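Local coordinates for protein nigritoxine (Vibrio nigripulchritudo, PDB 5M41) that acts as a bacterial toxin against crustaceans and insects, at residues Y275-D288 and R436-R449. Numbering follows the deposited sequence. Where two conformers were deposited one is given.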
loop_
_atom_site.group_PDB
_atom_site.type_symbol
_atom_site.label_atom_id
_atom_site.label_comp_id
_atom_site.label_asym_id
_atom_site.label_seq_id
_atom_site.Cartn_x
_atom_site.Cartn_y
_atom_site.Cartn_z
ATOM N N TYR A 275 -11.869 4.018 0.757
ATOM C CA TYR A 275 -11.922 4.512 2.133
ATOM C C TYR A 275 -11.271 5.873 2.376
ATOM O O TYR A 275 -10.314 6.243 1.689
ATOM C CB TYR A 275 -11.325 3.477 3.091
ATOM C CG TYR A 275 -12.121 2.191 3.140
ATOM C CD1 TYR A 275 -13.363 2.149 3.774
ATOM C CD2 TYR A 275 -11.638 1.023 2.540
ATOM C CE1 TYR A 275 -14.107 0.983 3.812
ATOM C CE2 TYR A 275 -12.379 -0.154 2.567
ATOM C CZ TYR A 275 -13.607 -0.167 3.204
ATOM O OH TYR A 275 -14.343 -1.315 3.253
ATOM N N SER A 276 -11.805 6.604 3.357
ATOM C CA SER A 276 -11.144 7.792 3.900
ATOM C C SER A 276 -10.473 7.432 5.220
ATOM O O SER A 276 -10.751 6.379 5.802
ATOM C CB SER A 276 -12.138 8.930 4.121
ATOM O OG SER A 276 -12.851 8.743 5.331
ATOM N N GLN A 277 -9.606 8.321 5.694
ATOM C CA GLN A 277 -8.816 8.074 6.899
ATOM C C GLN A 277 -9.635 7.865 8.179
ATOM O O GLN A 277 -9.262 7.042 9.015
ATOM C CB GLN A 277 -7.779 9.177 7.096
ATOM C CG GLN A 277 -6.599 9.091 6.138
ATOM C CD GLN A 277 -5.787 10.373 6.099
ATOM O OE1 GLN A 277 -5.545 10.936 5.027
ATOM N NE2 GLN A 277 -5.367 10.849 7.272
ATOM N N GLU A 278 -10.737 8.592 8.341
ATOM C CA GLU A 278 -11.566 8.410 9.541
ATOM C C GLU A 278 -12.271 7.048 9.544
ATOM O O GLU A 278 -12.260 6.347 10.561
ATOM C CB GLU A 278 -12.572 9.551 9.737
ATOM C CG GLU A 278 -13.147 9.595 11.151
ATOM C CD GLU A 278 -14.133 10.729 11.376
ATOM O OE1 GLU A 278 -13.843 11.871 10.958
ATOM O OE2 GLU A 278 -15.194 10.478 11.990
ATOM N N GLN A 279 -12.869 6.688 8.403
ATOM C CA GLN A 279 -13.484 5.369 8.193
ATOM C C GLN A 279 -12.483 4.236 8.450
ATOM O O GLN A 279 -12.784 3.311 9.199
ATOM C CB GLN A 279 -14.050 5.254 6.774
ATOM C CG GLN A 279 -15.058 6.331 6.397
ATOM C CD GLN A 279 -15.369 6.341 4.908
ATOM O OE1 GLN A 279 -14.480 6.528 4.071
ATOM N NE2 GLN A 279 -16.640 6.145 4.571
ATOM N N ALA A 280 -11.294 4.327 7.849
ATOM C CA ALA A 280 -10.231 3.337 8.072
ATOM C C ALA A 280 -9.864 3.212 9.560
ATOM O O ALA A 280 -10.019 2.132 10.156
ATOM C CB ALA A 280 -9.002 3.650 7.223
ATOM N N GLU A 281 -9.414 4.320 10.162
ATOM C CA GLU A 281 -8.982 4.308 11.557
ATOM C C GLU A 281 -10.166 3.980 12.491
ATOM O O GLU A 281 -9.961 3.460 13.590
ATOM C CB GLU A 281 -8.232 5.611 11.938
ATOM C CG GLU A 281 -7.013 5.954 11.057
ATOM C CD GLU A 281 -5.651 5.940 11.777
ATOM O OE1 GLU A 281 -5.450 5.096 12.685
ATOM O OE2 GLU A 281 -4.759 6.765 11.419
ATOM N N ASN A 282 -11.395 4.243 12.041
ATOM C CA ASN A 282 -12.592 3.740 12.732
ATOM C C ASN A 282 -12.803 2.233 12.579
ATOM O O ASN A 282 -13.255 1.564 13.520
ATOM C CB ASN A 282 -13.865 4.468 12.274
ATOM C CG ASN A 282 -14.349 5.507 13.279
ATOM O OD1 ASN A 282 -13.561 6.086 14.030
ATOM N ND2 ASN A 282 -15.654 5.746 13.290
ATOM N N ILE A 283 -12.508 1.710 11.385
ATOM C CA ILE A 283 -12.588 0.276 11.134
ATOM C C ILE A 283 -11.538 -0.437 11.997
ATOM O O ILE A 283 -11.828 -1.484 12.588
ATOM C CB ILE A 283 -12.431 -0.082 9.622
ATOM C CG1 ILE A 283 -13.517 0.584 8.750
ATOM C CG2 ILE A 283 -12.431 -1.589 9.410
ATOM C CD1 ILE A 283 -14.954 0.295 9.153
ATOM N N GLY A 284 -10.336 0.140 12.084
ATOM C CA GLY A 284 -9.236 -0.448 12.863
ATOM C C GLY A 284 -8.969 -1.894 12.466
ATOM O O GLY A 284 -9.021 -2.819 13.300
ATOM N N ALA A 285 -8.693 -2.097 11.183
ATOM C CA ALA A 285 -8.564 -3.465 10.647
ATOM C C ALA A 285 -7.287 -4.190 11.108
ATOM O O ALA A 285 -7.299 -5.422 11.304
ATOM C CB ALA A 285 -8.677 -3.453 9.116
ATOM N N TRP A 286 -6.214 -3.421 11.318
ATOM C CA TRP A 286 -4.866 -3.972 11.489
ATOM C C TRP A 286 -4.200 -3.626 12.800
ATOM O O TRP A 286 -4.316 -2.504 13.280
ATOM C CB TRP A 286 -3.997 -3.528 10.315
ATOM C CG TRP A 286 -4.567 -4.019 8.996
ATOM C CD1 TRP A 286 -5.177 -3.273 7.997
ATOM C CD2 TRP A 286 -4.659 -5.419 8.533
ATOM N NE1 TRP A 286 -5.572 -4.072 6.956
ATOM C CE2 TRP A 286 -5.296 -5.372 7.218
ATOM C CE3 TRP A 286 -4.246 -6.648 9.043
ATOM C CZ2 TRP A 286 -5.528 -6.524 6.475
ATOM C CZ3 TRP A 286 -4.478 -7.801 8.287
ATOM C CH2 TRP A 286 -5.103 -7.742 7.030
ATOM N N ILE A 287 -3.503 -4.607 13.380
ATOM C CA ILE A 287 -2.760 -4.433 14.621
ATOM C C ILE A 287 -1.278 -4.498 14.276
ATOM O O ILE A 287 -0.809 -5.500 13.745
ATOM C CB ILE A 287 -3.035 -5.578 15.635
ATOM C CG1 ILE A 287 -4.508 -5.637 16.019
ATOM C CG2 ILE A 287 -2.136 -5.455 16.881
ATOM C CD1 ILE A 287 -4.937 -7.014 16.507
ATOM N N ASP A 288 -0.545 -3.445 14.610
ATOM C CA ASP A 288 0.906 -3.416 14.434
ATOM C C ASP A 288 1.602 -4.606 15.076
ATOM O O ASP A 288 1.201 -5.067 16.147
ATOM C CB ASP A 288 1.477 -2.127 15.030
ATOM C CG ASP A 288 1.725 -1.059 13.975
ATOM O OD1 ASP A 288 2.742 -0.360 14.120
ATOM O OD2 ASP A 288 0.927 -0.921 13.008
ATOM N N ARG A 436 -17.033 -6.297 2.498
ATOM C CA ARG A 436 -16.366 -5.060 2.079
ATOM C C ARG A 436 -14.866 -5.297 1.909
ATOM O O ARG A 436 -14.300 -6.129 2.605
ATOM C CB ARG A 436 -16.550 -3.959 3.140
ATOM C CG ARG A 436 -17.982 -3.685 3.569
ATOM C CD ARG A 436 -18.070 -2.430 4.423
ATOM N NE ARG A 436 -19.299 -1.681 4.164
ATOM C CZ ARG A 436 -19.571 -0.489 4.679
ATOM N NH1 ARG A 436 -18.702 0.098 5.492
ATOM N NH2 ARG A 436 -20.712 0.116 4.385
ATOM N N PRO A 437 -14.208 -4.533 1.026
ATOM C CA PRO A 437 -12.760 -4.638 1.008
ATOM C C PRO A 437 -12.108 -4.209 2.342
ATOM O O PRO A 437 -12.593 -3.301 3.014
ATOM C CB PRO A 437 -12.344 -3.704 -0.139
ATOM C CG PRO A 437 -13.528 -2.817 -0.360
ATOM C CD PRO A 437 -14.710 -3.694 -0.080
ATOM N N ILE A 438 -11.029 -4.875 2.723
ATOM C CA ILE A 438 -10.275 -4.458 3.901
ATOM C C ILE A 438 -9.496 -3.171 3.594
ATOM O O ILE A 438 -8.813 -3.087 2.580
ATOM C CB ILE A 438 -9.328 -5.556 4.457
ATOM C CG1 ILE A 438 -10.031 -6.935 4.430
ATOM C CG2 ILE A 438 -8.902 -5.177 5.891
ATOM C CD1 ILE A 438 -9.267 -8.059 5.125
ATOM N N PRO A 439 -9.625 -2.151 4.467
ATOM C CA PRO A 439 -8.833 -0.930 4.320
ATOM C C PRO A 439 -7.332 -1.217 4.396
ATOM O O PRO A 439 -6.906 -2.226 4.970
ATOM C CB PRO A 439 -9.260 -0.070 5.531
ATOM C CG PRO A 439 -10.598 -0.598 5.916
ATOM C CD PRO A 439 -10.574 -2.072 5.586
ATOM N N THR A 440 -6.543 -0.331 3.814
ATOM C CA THR A 440 -5.103 -0.452 3.895
ATOM C C THR A 440 -4.621 -0.259 5.337
ATOM O O THR A 440 -5.250 0.427 6.134
ATOM C CB THR A 440 -4.383 0.536 2.963
ATOM O OG1 THR A 440 -2.967 0.315 3.066
ATOM C CG2 THR A 440 -4.731 2.002 3.321
ATOM N N ALA A 441 -3.536 -0.936 5.678
ATOM C CA ALA A 441 -2.897 -0.707 6.953
ATOM C C ALA A 441 -2.081 0.583 6.922
ATOM O O ALA A 441 -1.742 1.095 7.982
ATOM C CB ALA A 441 -2.006 -1.873 7.308
ATOM N N GLN A 442 -1.773 1.104 5.726
ATOM C CA GLN A 442 -0.898 2.300 5.587
ATOM C C GLN A 442 -1.659 3.594 5.902
ATOM O O GLN A 442 -1.937 4.409 5.029
ATOM C CB GLN A 442 -0.252 2.325 4.203
ATOM C CG GLN A 442 0.595 1.069 3.999
ATOM C CD GLN A 442 1.313 0.990 2.669
ATOM O OE1 GLN A 442 1.688 2.014 2.068
ATOM N NE2 GLN A 442 1.542 -0.230 2.210
ATOM N N THR A 443 -2.046 3.732 7.163
ATOM C CA THR A 443 -2.787 4.887 7.615
ATOM C C THR A 443 -1.828 6.007 8.050
ATOM O O THR A 443 -0.581 5.856 8.059
ATOM C CB THR A 443 -3.643 4.524 8.837
ATOM O OG1 THR A 443 -2.777 4.028 9.857
ATOM C CG2 THR A 443 -4.718 3.444 8.500
ATOM N N LYS A 444 -2.433 7.132 8.426
ATOM C CA LYS A 444 -1.732 8.252 9.040
ATOM C C LYS A 444 -0.897 7.783 10.227
ATOM O O LYS A 444 0.292 8.045 10.283
ATOM C CB LYS A 444 -2.753 9.301 9.486
ATOM C CG LYS A 444 -2.169 10.658 9.868
ATOM C CD LYS A 444 -3.171 11.434 10.727
ATOM C CE LYS A 444 -3.072 12.937 10.510
ATOM N NZ LYS A 444 -1.665 13.419 10.556
ATOM N N SER A 445 -1.503 7.068 11.164
ATOM C CA SER A 445 -0.788 6.717 12.381
ATOM C C SER A 445 0.319 5.683 12.117
ATOM O O SER A 445 1.386 5.743 12.736
ATOM C CB SER A 445 -1.757 6.239 13.449
ATOM O OG SER A 445 -2.523 5.173 12.936
ATOM N N PHE A 446 0.076 4.774 11.167
ATOM C CA PHE A 446 1.072 3.799 10.726
ATOM C C PHE A 446 2.407 4.490 10.424
ATOM O O PHE A 446 3.458 4.058 10.903
ATOM C CB PHE A 446 0.501 3.057 9.494
ATOM C CG PHE A 446 1.472 2.155 8.791
ATOM C CD1 PHE A 446 1.499 0.774 9.069
ATOM C CD2 PHE A 446 2.310 2.656 7.787
ATOM C CE1 PHE A 446 2.370 -0.082 8.392
ATOM C CE2 PHE A 446 3.182 1.803 7.108
ATOM C CZ PHE A 446 3.216 0.431 7.412
ATOM N N PHE A 447 2.365 5.563 9.633
ATOM C CA PHE A 447 3.571 6.328 9.304
ATOM C C PHE A 447 4.157 7.094 10.509
ATOM O O PHE A 447 5.378 7.224 10.619
ATOM C CB PHE A 447 3.354 7.245 8.090
ATOM C CG PHE A 447 3.196 6.481 6.804
ATOM C CD1 PHE A 447 4.293 5.942 6.176
ATOM C CD2 PHE A 447 1.930 6.244 6.272
ATOM C CE1 PHE A 447 4.149 5.185 5.010
ATOM C CE2 PHE A 447 1.769 5.492 5.126
ATOM C CZ PHE A 447 2.885 4.966 4.486
ATOM N N GLU A 448 3.290 7.577 11.400
ATOM C CA GLU A 448 3.738 8.166 12.675
ATOM C C GLU A 448 4.510 7.108 13.449
ATOM O O GLU A 448 5.576 7.391 13.990
ATOM C CB GLU A 448 2.550 8.657 13.505
ATOM C CG GLU A 448 1.811 9.825 12.870
ATOM C CD GLU A 448 0.488 10.181 13.559
ATOM O OE1 GLU A 448 -0.001 9.442 14.451
ATOM O OE2 GLU A 448 -0.080 11.226 13.181
ATOM N N ARG A 449 3.992 5.879 13.465
ATOM C CA ARG A 449 4.673 4.794 14.173
ATOM C C ARG A 449 6.016 4.491 13.547
ATOM O O ARG A 449 7.020 4.373 14.258
ATOM C CB ARG A 449 3.817 3.542 14.249
ATOM C CG ARG A 449 2.608 3.699 15.161
ATOM C CD ARG A 449 1.716 2.475 15.034
ATOM N NE ARG A 449 0.308 2.848 15.004
ATOM C CZ ARG A 449 -0.570 2.486 14.074
ATOM N NH1 ARG A 449 -0.231 1.689 13.061
ATOM N NH2 ARG A 449 -1.820 2.911 14.189
#
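Pro439 packs its ring against Tyr275, with CG over one face of the phenol at 3.9 Å from the ring centroid, a CH-pi contact. The same proline meets Ala280 through CB and Ile283 CG2 through CG, so its ring fits between Tyr275 and the Ala280/Ile283 face of helix 277-283. Farther along, Ile438 CG2 lies 3.7 Å from both Ala285 CB and Trp286 NE1, while Ala441 CB approaches Trp286 CD1.

Two aromatic side chains donate to backbone carbonyls of segment 436-449. Tyr275 OH reaches Pro437 O at 2.7 Å, in the carbonyl plane, which holds the position of the hydroxyl. Trp286 NE1 meets Pro439 O at 3.0 Å; with the oxygen in the indole plane, this bond helps set the ring's rotation.

At the start of helix 444-457, Glu281, bent at chi2 (-115°), turns its carboxylate onto Ser445: OE1 accepts from OG (2.9 Å) through its syn lone pair, and OE2 from the backbone N (3.3 Å). One turn on, Arg449 NH1 forms a salt bridge with Asp288 OD2 (2.9 Å); the carboxylate and guanidinium planes stand nearly perpendicular, and the hydrogen bond is weak.

Asp368 hydrogen-bonds Thr440 OG1 and Ala441 N at the ST turn that Thr440 makes with Gln442 N. This turn and a helix start N-capped by Thr443, with Glu281 bound in its first turn, link the antiparallel sheets of strands 286-288 and 435-437 mid-chain.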